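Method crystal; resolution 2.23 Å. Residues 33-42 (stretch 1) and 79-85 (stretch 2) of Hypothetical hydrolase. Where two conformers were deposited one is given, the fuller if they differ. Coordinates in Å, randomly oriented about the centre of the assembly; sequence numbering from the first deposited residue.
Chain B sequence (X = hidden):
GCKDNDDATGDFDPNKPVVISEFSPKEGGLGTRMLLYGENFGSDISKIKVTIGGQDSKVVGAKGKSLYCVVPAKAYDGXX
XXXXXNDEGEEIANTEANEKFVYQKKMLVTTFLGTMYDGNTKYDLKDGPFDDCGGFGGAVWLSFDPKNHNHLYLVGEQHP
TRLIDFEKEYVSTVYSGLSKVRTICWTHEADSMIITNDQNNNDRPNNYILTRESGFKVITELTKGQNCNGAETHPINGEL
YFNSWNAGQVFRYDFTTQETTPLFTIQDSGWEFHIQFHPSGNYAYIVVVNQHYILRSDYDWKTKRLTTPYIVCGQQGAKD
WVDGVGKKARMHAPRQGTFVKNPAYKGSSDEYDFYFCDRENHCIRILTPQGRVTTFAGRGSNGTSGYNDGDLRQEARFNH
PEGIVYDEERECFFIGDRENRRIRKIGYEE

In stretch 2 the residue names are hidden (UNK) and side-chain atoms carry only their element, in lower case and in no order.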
# COMPACT_ATOMS: atom_id res chain seq x y z
N ARG B 33 9.48 28.17 1.81
CA ARG B 33 9.88 29.57 1.59
C ARG B 33 10.28 29.69 0.14
O ARG B 33 11.29 29.14 -0.28
CB ARG B 33 11.02 29.99 2.56
CG ARG B 33 11.54 31.43 2.39
CD ARG B 33 12.69 31.71 3.35
NE ARG B 33 13.29 33.03 3.18
CZ ARG B 33 12.97 34.11 3.89
NH1 ARG B 33 12.03 34.04 4.82
NH2 ARG B 33 13.59 35.26 3.67
N MSE B 34 9.43 30.32 -0.65
CA MSE B 34 9.68 30.46 -2.08
C MSE B 34 10.37 31.80 -2.39
O MSE B 34 10.09 32.80 -1.77
CB MSE B 34 8.36 30.33 -2.86
CG MSE B 34 8.52 30.49 -4.37
SE MSE B 34 6.80 30.57 -5.24
CE MSE B 34 6.37 28.62 -5.18
N LEU B 35 11.25 31.78 -3.38
CA LEU B 35 11.94 32.96 -3.89
C LEU B 35 11.49 33.22 -5.33
O LEU B 35 11.74 32.39 -6.21
CB LEU B 35 13.48 32.75 -3.81
CG LEU B 35 14.40 33.72 -4.58
CD1 LEU B 35 14.15 35.17 -4.20
CD2 LEU B 35 15.88 33.34 -4.37
N LEU B 36 10.82 34.36 -5.56
CA LEU B 36 10.39 34.76 -6.90
C LEU B 36 11.35 35.77 -7.50
O LEU B 36 11.66 36.77 -6.85
CB LEU B 36 8.99 35.38 -6.89
CG LEU B 36 7.75 34.50 -6.82
CD1 LEU B 36 6.49 35.39 -6.90
CD2 LEU B 36 7.68 33.55 -7.97
N TYR B 37 11.74 35.58 -8.74
CA TYR B 37 12.52 36.54 -9.49
C TYR B 37 11.63 37.19 -10.53
O TYR B 37 10.70 36.56 -11.03
CB TYR B 37 13.75 35.89 -10.17
CG TYR B 37 14.96 35.69 -9.28
CD1 TYR B 37 15.04 36.30 -8.04
CD2 TYR B 37 16.01 34.89 -9.69
CE1 TYR B 37 16.12 36.06 -7.19
CE2 TYR B 37 17.13 34.69 -8.88
CZ TYR B 37 17.18 35.28 -7.62
OH TYR B 37 18.26 35.10 -6.80
N GLY B 38 11.92 38.42 -10.87
CA GLY B 38 11.14 39.11 -11.88
C GLY B 38 11.51 40.56 -12.03
O GLY B 38 12.66 40.95 -11.82
N GLU B 39 10.53 41.35 -12.45
CA GLU B 39 10.66 42.78 -12.70
C GLU B 39 9.53 43.58 -12.06
O GLU B 39 8.37 43.16 -12.15
CB GLU B 39 10.60 43.05 -14.23
CG GLU B 39 11.56 42.27 -15.11
CD GLU B 39 12.71 43.09 -15.63
OE1 GLU B 39 12.49 43.94 -16.52
OE2 GLU B 39 13.85 42.86 -15.16
N ASN B 40 9.86 44.75 -11.50
CA ASN B 40 8.92 45.77 -11.04
C ASN B 40 7.91 45.29 -9.97
O ASN B 40 6.70 45.54 -10.07
CB ASN B 40 8.18 46.35 -12.25
CG ASN B 40 7.56 47.69 -12.03
OD1 ASN B 40 8.05 48.50 -11.23
ND2 ASN B 40 6.47 47.97 -12.74
N PHE B 41 8.42 44.63 -8.94
CA PHE B 41 7.60 44.18 -7.82
C PHE B 41 7.42 45.31 -6.79
O PHE B 41 6.45 45.31 -6.02
CB PHE B 41 8.26 42.99 -7.13
CG PHE B 41 8.39 41.71 -7.92
CD1 PHE B 41 7.57 41.46 -9.01
CD2 PHE B 41 9.32 40.74 -7.55
CE1 PHE B 41 7.69 40.28 -9.73
CE2 PHE B 41 9.43 39.55 -8.26
CZ PHE B 41 8.59 39.31 -9.32
N GLY B 42 8.39 46.23 -6.76
CA GLY B 42 8.46 47.26 -5.74
C GLY B 42 9.05 46.65 -4.48
O GLY B 42 9.44 45.47 -4.47
N UNK B 79 -0.18 26.59 -9.47
CA UNK B 79 -0.18 27.73 -10.41
C UNK B 79 0.07 29.02 -9.61
O UNK B 79 -0.57 29.22 -8.59
c UNK B 79 -1.47 27.81 -11.27
c UNK B 79 -2.77 28.04 -10.53
o UNK B 79 -3.40 29.11 -10.75
o UNK B 79 -3.20 27.11 -9.78
N UNK B 80 1.05 29.82 -10.04
CA UNK B 80 1.47 31.04 -9.35
C UNK B 80 1.01 32.31 -10.08
O UNK B 80 1.40 32.56 -11.23
c UNK B 80 3.48 32.39 -8.49
c UNK B 80 4.85 29.51 -8.55
c UNK B 80 3.02 31.07 -9.14
c UNK B 80 3.50 29.86 -8.32
N UNK B 81 0.22 33.14 -9.37
CA UNK B 81 -0.28 34.43 -9.83
C UNK B 81 0.26 35.52 -8.92
O UNK B 81 0.42 35.28 -7.73
c UNK B 81 -4.68 32.66 -11.70
c UNK B 81 -1.81 34.47 -9.85
c UNK B 81 -2.45 33.47 -10.82
n UNK B 81 -4.39 32.78 -13.15
c UNK B 81 -3.95 33.68 -10.86
N UNK B 82 0.58 36.68 -9.48
CA UNK B 82 1.07 37.84 -8.73
C UNK B 82 0.30 39.10 -9.19
O UNK B 82 0.14 39.32 -10.39
c UNK B 82 3.18 40.50 -9.01
c UNK B 82 2.59 38.03 -8.88
c UNK B 82 3.24 39.23 -8.16
c UNK B 82 4.67 38.96 -7.87
N UNK B 83 -0.12 39.92 -8.22
CA UNK B 83 -0.79 41.18 -8.48
C UNK B 83 -0.15 42.25 -7.65
O UNK B 83 0.20 42.01 -6.49
o UNK B 83 -3.03 40.40 -9.10
c UNK B 83 -2.28 41.10 -8.12
N UNK B 84 0.00 43.42 -8.25
CA UNK B 84 0.43 44.64 -7.55
C UNK B 84 -0.90 45.39 -7.27
O UNK B 84 -1.80 45.45 -8.12
c UNK B 84 1.50 45.50 -8.30
c UNK B 84 2.78 44.68 -8.63
c UNK B 84 1.85 46.79 -7.55
c UNK B 84 3.55 43.99 -7.48
N UNK B 85 -1.04 45.86 -6.05
CA UNK B 85 -2.26 46.54 -5.60
C UNK B 85 -2.04 48.01 -5.37
O UNK B 85 -0.90 48.47 -5.25
c UNK B 85 -3.83 43.76 -5.06
c UNK B 85 -2.76 45.91 -4.27
c UNK B 85 -2.74 44.38 -4.18
c UNK B 85 -2.95 43.96 -2.76

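Position 79 carries two side-chain carbons in line, the second bearing two oxygens. This carboxylate lies beyond the reach of stretch 1, and the short acid makes it Asp79.

Position 80 has four carbons and no heteroatom. The chain forks at its first carbon, with one arm two carbons long, and its CA-to-CB bond points toward stretch 1. The end of the long arm comes near the terminal methyl of the selenomethionine Met34, while the short arm faces a methyl of Leu36. A beta-branched side chain of this shape is Ile80. Its CD1 lies 3.8 Å from CE of Met34, and its CG2 lies 4.4 Å from CD2 of Leu36, so both arms are used.

Position 81 shows four carbons in a row ending in nitrogen. Its CA-to-CB bond points away from stretch 1, and the residue is exposed, as suits a long cationic chain: Lys81, whose NZ is hydrogen-bonded elsewhere in the structure.

Position 82 again has four carbons, but the fork comes at the second, and the CA-to-CB bond points toward stretch 1. One terminal methyl sits near both Leu36 and the Phe41 ring. The gamma fork gives Leu82. Its CD1 lies 4.1 Å from CD1 of Leu36 and 3.8 Å from CE1 of Phe41; it stands over the ring face, 4.2 Å from the centroid, in a CH-pi contact.

Position 83 has one carbon and then one oxygen, with no contact to stretch 1. It is Ser83, buried, its OG hydrogen-bonded elsewhere in the structure.

Position 84 has four carbons forked at the first, one arm two carbons long, and its CA-to-CB bond points toward stretch 1. That long arm reaches the backbone at the end of the stretch. This is Ile84, with CD1 3.5 Å from O of Phe41, a packing contact against a carbonyl.

Position 85 has four carbons forked at the second. It is out of reach of stretch 1 and partly exposed: Leu85.

The rule is alternation. Positions 80, 82 and 84 supply every contact from this strand, while the residues between them stay clear. On stretch 1, Met34 and Leu36 also point their CA-to-CB bonds toward the partner; that of Phe41 runs sideways, but its ring end comes nearer. No hydrogen bond crosses the contact. The strand axes approach to 11.1 Å and cross at 59°, so the two strands pack through side chains rather than pairing as neighbors in a sheet. Apolar branches fill the gap, burying 289 Å² in total.

Stretch 2, residues 79-85: DIKLSIL
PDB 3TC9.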